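PDB 6N36: beta-lactamase from Chitinophaga pinensis, which probably hydrolyses the amide bond of beta-lactam rings with two zinc ions bound in its active site, as a metallo-beta-lactamase. Local coordinates for residues Leu181-Leu194 against Tyr253-Arg267. Sequence-based numbering, arbitrary orientation.
Sequences LIANIPSILNDTKL and YDDVLDEWQQIYDKR
Arg267, near the end of helix 250-268, grips the type I turn Leu189-Thr192 through one nitrogen. In one of its two modelled conformers, NH2 donates to Leu189 O at 2.8 Å and to Thr192 O at 3.0 Å; both acceptors lie close to the guanidinium plane, and Thr192 O is met on a lone pair. Bends at chi2 (-88°) and chi3 (-67°) turn the guanidinium toward these carbonyls. Leu189 O also accepts the turn's own Thr192 N, from the opposite face of its carbonyl plane. One water joins Arg267 NH1 to Ile188 O; a second accepts from Leu194 N and donates to Arg267 O. The backbone at Pro186 and Ser187 runs over one face of Trp260: Ser187 CA sits 3.6 Å from the centroid of the six-membered ring, a CH-pi contact almost on the ring normal. Pro186 centres an inverse gamma turn, and its O is buried over the same face with no hydrogen-bonding partner. Ser187 O instead accepts from Tyr207 OH and is also hydrogen-bonded to ND1 of the zinc ligand His160. The C-terminal helix thus backs the loop after strand 177-182, beside the dinuclear zinc site of a metallo-beta-lactamase fold.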
loop_
_atom_site.group_PDB
_atom_site.type_symbol
_atom_site.label_atom_id
_atom_site.label_comp_id
_atom_site.label_asym_id
_atom_site.label_seq_id
_atom_site.Cartn_x
_atom_site.Cartn_y
_atom_site.Cartn_z
ATOM N N LEU A 181 -2.545 5.344 -9.859
ATOM C CA LEU A 181 -3.165 4.313 -8.996
ATOM C C LEU A 181 -2.047 3.645 -8.199
ATOM O O LEU A 181 -1.093 3.123 -8.812
ATOM C CB LEU A 181 -3.880 3.310 -9.887
ATOM C CG LEU A 181 -4.377 2.051 -9.144
ATOM C CD1 LEU A 181 -5.479 2.404 -8.166
ATOM C CD2 LEU A 181 -4.891 0.993 -10.136
ATOM N N ILE A 182 -2.196 3.667 -6.891
ATOM C CA ILE A 182 -1.387 2.795 -5.991
ATOM C C ILE A 182 -2.335 1.619 -5.682
ATOM O O ILE A 182 -3.317 1.806 -4.921
ATOM C CB ILE A 182 -0.930 3.533 -4.732
ATOM C CG1 ILE A 182 -0.064 4.766 -5.062
ATOM C CG2 ILE A 182 -0.220 2.548 -3.806
ATOM C CD1 ILE A 182 1.177 4.506 -5.812
ATOM N N ALA A 183 -2.092 0.517 -6.361
ATOM C CA ALA A 183 -3.008 -0.635 -6.452
ATOM C C ALA A 183 -2.664 -1.676 -5.412
ATOM O O ALA A 183 -1.520 -2.182 -5.461
ATOM C CB ALA A 183 -2.949 -1.278 -7.815
ATOM N N ASN A 184 -3.628 -2.088 -4.602
ATOM C CA ASN A 184 -3.429 -3.282 -3.760
ATOM C C ASN A 184 -3.861 -4.515 -4.541
ATOM O O ASN A 184 -5.003 -4.766 -4.715
ATOM C CB ASN A 184 -4.146 -3.171 -2.420
ATOM C CG ASN A 184 -3.513 -4.142 -1.454
ATOM O OD1 ASN A 184 -2.491 -3.818 -0.823
ATOM N ND2 ASN A 184 -4.084 -5.358 -1.342
ATOM N N ILE A 185 -2.889 -5.290 -4.970
ATOM C CA ILE A 185 -3.130 -6.430 -5.887
ATOM C C ILE A 185 -3.799 -7.519 -5.066
ATOM O O ILE A 185 -3.444 -7.780 -3.919
ATOM C CB ILE A 185 -1.802 -6.889 -6.518
ATOM C CG1 ILE A 185 -1.235 -5.818 -7.458
ATOM C CG2 ILE A 185 -1.964 -8.242 -7.226
ATOM C CD1 ILE A 185 -2.122 -5.347 -8.563
ATOM N N PRO A 186 -4.869 -8.133 -5.594
ATOM C CA PRO A 186 -5.651 -9.114 -4.843
ATOM C C PRO A 186 -5.014 -10.506 -4.820
ATOM O O PRO A 186 -5.588 -11.479 -5.276
ATOM C CB PRO A 186 -6.992 -9.080 -5.557
ATOM C CG PRO A 186 -6.607 -8.818 -6.983
ATOM C CD PRO A 186 -5.526 -7.769 -6.872
ATOM N N SER A 187 -3.815 -10.576 -4.273
ATOM C CA SER A 187 -3.135 -11.861 -4.057
ATOM C C SER A 187 -3.862 -12.695 -2.997
ATOM O O SER A 187 -4.403 -12.158 -2.058
ATOM C CB SER A 187 -1.673 -11.673 -3.767
ATOM O OG SER A 187 -1.502 -10.967 -2.571
ATOM N N ILE A 188 -3.898 -13.995 -3.193
ATOM C CA ILE A 188 -4.581 -14.996 -2.335
ATOM C C ILE A 188 -3.511 -15.844 -1.667
ATOM O O ILE A 188 -2.730 -16.481 -2.414
ATOM C CB ILE A 188 -5.525 -15.833 -3.208
ATOM C CG1 ILE A 188 -6.508 -14.950 -3.978
ATOM C CG2 ILE A 188 -6.266 -16.805 -2.295
ATOM C CD1 ILE A 188 -7.259 -15.678 -5.121
ATOM N N LEU A 189 -3.509 -15.913 -0.336
ATOM C CA LEU A 189 -2.514 -16.721 0.403
ATOM C C LEU A 189 -2.926 -18.190 0.291
ATOM O O LEU A 189 -4.117 -18.535 0.030
ATOM C CB LEU A 189 -2.441 -16.288 1.868
ATOM C CG LEU A 189 -1.874 -14.885 2.095
ATOM C CD1 LEU A 189 -1.745 -14.607 3.589
ATOM C CD2 LEU A 189 -0.550 -14.743 1.412
ATOM N N ASN A 190 -1.937 -19.061 0.466
ATOM C CA ASN A 190 -2.189 -20.511 0.382
ATOM C C ASN A 190 -3.297 -20.963 1.347
ATOM O O ASN A 190 -4.051 -21.843 0.970
ATOM C CB ASN A 190 -0.880 -21.229 0.684
ATOM C CG ASN A 190 -0.971 -22.722 0.517
ATOM O OD1 ASN A 190 -1.635 -23.170 -0.419
ATOM N ND2 ASN A 190 -0.189 -23.490 1.297
ATOM N N ASP A 191 -3.327 -20.425 2.574
ATOM C CA ASP A 191 -4.226 -20.994 3.618
ATOM C C ASP A 191 -5.656 -20.464 3.396
ATOM O O ASP A 191 -6.580 -20.973 4.050
ATOM C CB ASP A 191 -3.762 -20.644 5.028
ATOM C CG ASP A 191 -2.485 -21.363 5.460
ATOM O OD1 ASP A 191 -2.264 -22.485 5.002
ATOM O OD2 ASP A 191 -1.702 -20.737 6.206
ATOM N N THR A 192 -5.901 -19.645 2.416
ATOM C CA THR A 192 -7.265 -19.033 2.241
ATOM C C THR A 192 -8.214 -19.962 1.498
ATOM O O THR A 192 -7.924 -20.375 0.370
ATOM C CB THR A 192 -7.138 -17.684 1.532
ATOM O OG1 THR A 192 -6.458 -16.861 2.478
ATOM C CG2 THR A 192 -8.461 -17.028 1.177
ATOM N N LYS A 193 -9.368 -20.248 2.112
ATOM C CA LYS A 193 -10.494 -20.987 1.542
ATOM C C LYS A 193 -11.524 -20.004 1.004
ATOM O O LYS A 193 -12.120 -19.271 1.790
ATOM C CB LYS A 193 -11.059 -21.902 2.635
ATOM C CG LYS A 193 -12.215 -22.802 2.248
ATOM C CD LYS A 193 -12.508 -23.801 3.398
ATOM C CE LYS A 193 -13.762 -24.633 3.237
ATOM N NZ LYS A 193 -14.496 -24.786 4.536
ATOM N N LEU A 194 -11.635 -19.871 -0.320
ATOM C CA LEU A 194 -12.500 -18.823 -0.925
ATOM C C LEU A 194 -13.982 -19.041 -0.696
ATOM O O LEU A 194 -14.740 -18.053 -0.779
ATOM C CB LEU A 194 -12.194 -18.761 -2.415
ATOM C CG LEU A 194 -10.812 -18.216 -2.719
ATOM C CD1 LEU A 194 -10.530 -18.393 -4.190
ATOM C CD2 LEU A 194 -10.654 -16.737 -2.352
ATOM N N TYR A 253 -0.864 -4.422 -15.890
ATOM C CA TYR A 253 -1.942 -4.359 -14.869
ATOM C C TYR A 253 -3.023 -5.377 -15.210
ATOM O O TYR A 253 -3.423 -6.210 -14.382
ATOM C CB TYR A 253 -2.519 -2.953 -14.872
ATOM C CG TYR A 253 -3.641 -2.727 -13.909
ATOM C CD1 TYR A 253 -3.373 -2.566 -12.562
ATOM C CD2 TYR A 253 -4.952 -2.641 -14.326
ATOM C CE1 TYR A 253 -4.377 -2.310 -11.649
ATOM C CE2 TYR A 253 -5.977 -2.376 -13.437
ATOM C CZ TYR A 253 -5.677 -2.166 -12.092
ATOM O OH TYR A 253 -6.641 -1.894 -11.177
ATOM N N ASP A 254 -3.501 -5.367 -16.451
ATOM C CA ASP A 254 -4.499 -6.368 -16.889
ATOM C C ASP A 254 -3.948 -7.783 -16.723
ATOM O O ASP A 254 -4.714 -8.673 -16.314
ATOM C CB ASP A 254 -4.923 -6.050 -18.325
ATOM C CG ASP A 254 -5.880 -4.874 -18.355
ATOM O OD1 ASP A 254 -6.754 -4.827 -17.442
ATOM O OD2 ASP A 254 -5.826 -4.074 -19.320
ATOM N N ASP A 255 -2.689 -8.013 -17.066
ATOM C CA ASP A 255 -2.087 -9.361 -16.992
ATOM C C ASP A 255 -2.051 -9.831 -15.529
ATOM O O ASP A 255 -2.410 -10.991 -15.287
ATOM C CB ASP A 255 -0.697 -9.371 -17.622
ATOM C CG ASP A 255 -0.755 -9.305 -19.146
ATOM O OD1 ASP A 255 -1.889 -9.344 -19.718
ATOM O OD2 ASP A 255 0.293 -9.130 -19.740
ATOM N N VAL A 256 -1.676 -8.993 -14.570
ATOM C CA VAL A 256 -1.611 -9.402 -13.131
ATOM C C VAL A 256 -3.031 -9.707 -12.633
ATOM O O VAL A 256 -3.259 -10.712 -11.958
ATOM C CB VAL A 256 -0.942 -8.306 -12.271
ATOM C CG1 VAL A 256 -1.163 -8.541 -10.782
ATOM C CG2 VAL A 256 0.536 -8.190 -12.577
ATOM N N LEU A 257 -4.010 -8.881 -12.981
ATOM C CA LEU A 257 -5.392 -9.140 -12.513
ATOM C C LEU A 257 -5.940 -10.412 -13.161
ATOM O O LEU A 257 -6.624 -11.188 -12.499
ATOM C CB LEU A 257 -6.278 -7.940 -12.830
ATOM C CG LEU A 257 -6.005 -6.661 -12.044
ATOM C CD1 LEU A 257 -6.966 -5.573 -12.459
ATOM C CD2 LEU A 257 -6.082 -6.874 -10.546
ATOM N N ASP A 258 -5.680 -10.626 -14.432
ATOM C CA ASP A 258 -6.141 -11.851 -15.139
ATOM C C ASP A 258 -5.510 -13.083 -14.467
ATOM O O ASP A 258 -6.237 -14.100 -14.284
ATOM C CB ASP A 258 -5.839 -11.737 -16.639
ATOM C CG ASP A 258 -6.698 -10.722 -17.391
ATOM O OD1 ASP A 258 -7.678 -10.230 -16.822
ATOM O OD2 ASP A 258 -6.401 -10.455 -18.579
ATOM N N GLU A 259 -4.224 -13.021 -14.100
ATOM C CA GLU A 259 -3.553 -14.158 -13.409
ATOM C C GLU A 259 -4.293 -14.423 -12.091
ATOM O O GLU A 259 -4.601 -15.604 -11.799
ATOM C CB GLU A 259 -2.063 -13.910 -13.191
ATOM C CG GLU A 259 -1.236 -13.925 -14.474
ATOM C CD GLU A 259 0.152 -13.300 -14.406
ATOM O OE1 GLU A 259 0.701 -13.180 -13.289
ATOM O OE2 GLU A 259 0.703 -12.961 -15.497
ATOM N N TRP A 260 -4.565 -13.380 -11.310
ATOM C CA TRP A 260 -5.286 -13.624 -10.047
ATOM C C TRP A 260 -6.730 -14.099 -10.292
ATOM O O TRP A 260 -7.238 -14.899 -9.489
ATOM C CB TRP A 260 -5.166 -12.454 -9.081
ATOM C CG TRP A 260 -3.799 -12.413 -8.474
ATOM C CD1 TRP A 260 -2.837 -11.507 -8.776
ATOM C CD2 TRP A 260 -3.217 -13.359 -7.561
ATOM N NE1 TRP A 260 -1.683 -11.815 -8.097
ATOM C CE2 TRP A 260 -1.883 -12.951 -7.359
ATOM C CE3 TRP A 260 -3.675 -14.517 -6.914
ATOM C CZ2 TRP A 260 -1.006 -13.659 -6.520
ATOM C CZ3 TRP A 260 -2.790 -15.223 -6.109
ATOM C CH2 TRP A 260 -1.475 -14.800 -5.926
ATOM N N GLN A 261 -7.389 -13.650 -11.364
ATOM C CA GLN A 261 -8.759 -14.128 -11.657
ATOM C C GLN A 261 -8.694 -15.631 -11.994
ATOM O O GLN A 261 -9.556 -16.367 -11.573
ATOM C CB GLN A 261 -9.386 -13.325 -12.787
ATOM C CG GLN A 261 -10.791 -13.783 -13.129
ATOM C CD GLN A 261 -11.784 -13.328 -12.083
ATOM O OE1 GLN A 261 -11.928 -12.114 -11.882
ATOM N NE2 GLN A 261 -12.395 -14.271 -11.398
ATOM N N GLN A 262 -7.661 -16.064 -12.716
ATOM C CA GLN A 262 -7.578 -17.503 -13.074
ATOM C C GLN A 262 -7.271 -18.301 -11.811
ATOM O O GLN A 262 -7.840 -19.407 -11.671
ATOM C CB GLN A 262 -6.491 -17.779 -14.095
ATOM C CG GLN A 262 -6.785 -17.208 -15.459
ATOM C CD GLN A 262 -5.524 -17.451 -16.255
ATOM O OE1 GLN A 262 -5.198 -18.596 -16.574
ATOM N NE2 GLN A 262 -4.764 -16.392 -16.496
ATOM N N ILE A 263 -6.415 -17.786 -10.907
ATOM C CA ILE A 263 -6.154 -18.489 -9.631
ATOM C C ILE A 263 -7.451 -18.575 -8.832
ATOM O O ILE A 263 -7.780 -19.626 -8.316
ATOM C CB ILE A 263 -4.997 -17.839 -8.867
ATOM C CG1 ILE A 263 -3.699 -18.140 -9.625
ATOM C CG2 ILE A 263 -4.983 -18.312 -7.420
ATOM C CD1 ILE A 263 -2.571 -17.214 -9.331
ATOM N N TYR A 264 -8.154 -17.460 -8.665
ATOM C CA TYR A 264 -9.457 -17.411 -7.971
ATOM C C TYR A 264 -10.387 -18.478 -8.556
ATOM O O TYR A 264 -10.985 -19.269 -7.788
ATOM C CB TYR A 264 -10.067 -16.011 -8.094
ATOM C CG TYR A 264 -11.444 -15.910 -7.512
ATOM C CD1 TYR A 264 -12.522 -16.285 -8.286
ATOM C CD2 TYR A 264 -11.673 -15.518 -6.203
ATOM C CE1 TYR A 264 -13.807 -16.314 -7.763
ATOM C CE2 TYR A 264 -12.965 -15.480 -5.703
ATOM C CZ TYR A 264 -14.028 -15.854 -6.486
ATOM O OH TYR A 264 -15.308 -15.978 -5.958
ATOM N N ASP A 265 -10.499 -18.536 -9.869
ATOM C CA ASP A 265 -11.482 -19.430 -10.530
ATOM C C ASP A 265 -11.107 -20.874 -10.218
ATOM O O ASP A 265 -12.027 -21.671 -9.938
ATOM C CB ASP A 265 -11.587 -19.128 -12.022
ATOM C CG ASP A 265 -12.246 -17.789 -12.399
ATOM O OD1 ASP A 265 -12.862 -17.163 -11.513
ATOM O OD2 ASP A 265 -12.077 -17.368 -13.556
ATOM N N LYS A 266 -9.813 -21.190 -10.224
ATOM C CA LYS A 266 -9.392 -22.592 -10.001
ATOM C C LYS A 266 -9.551 -22.924 -8.516
ATOM O O LYS A 266 -9.976 -24.047 -8.182
ATOM C CB LYS A 266 -7.941 -22.786 -10.433
ATOM C CG LYS A 266 -7.475 -24.220 -10.287
ATOM C CD LYS A 266 -6.420 -24.631 -11.259
ATOM C CE LYS A 266 -6.033 -26.078 -11.053
ATOM N NZ LYS A 266 -4.847 -26.435 -11.854
ATOM N N ARG A 267 -9.207 -22.002 -7.625
ATOM C CA ARG A 267 -9.228 -22.250 -6.158
ATOM C C ARG A 267 -10.674 -22.368 -5.666
ATOM O O ARG A 267 -10.938 -23.186 -4.728
ATOM C CB ARG A 267 -8.389 -21.195 -5.446
ATOM C CG ARG A 267 -6.899 -21.505 -5.525
ATOM C CD ARG A 267 -6.401 -22.397 -4.407
ATOM N NE ARG A 267 -6.460 -21.728 -3.159
ATOM C CZ ARG A 267 -5.496 -20.933 -2.669
ATOM N NH1 ARG A 267 -4.338 -20.839 -3.280
ATOM N NH2 ARG A 267 -5.659 -20.264 -1.555
HETATM O O HOH W 1 -2.171 -19.196 -2.892
HETATM O O HOH W 2 -10.958 -22.295 -1.940
#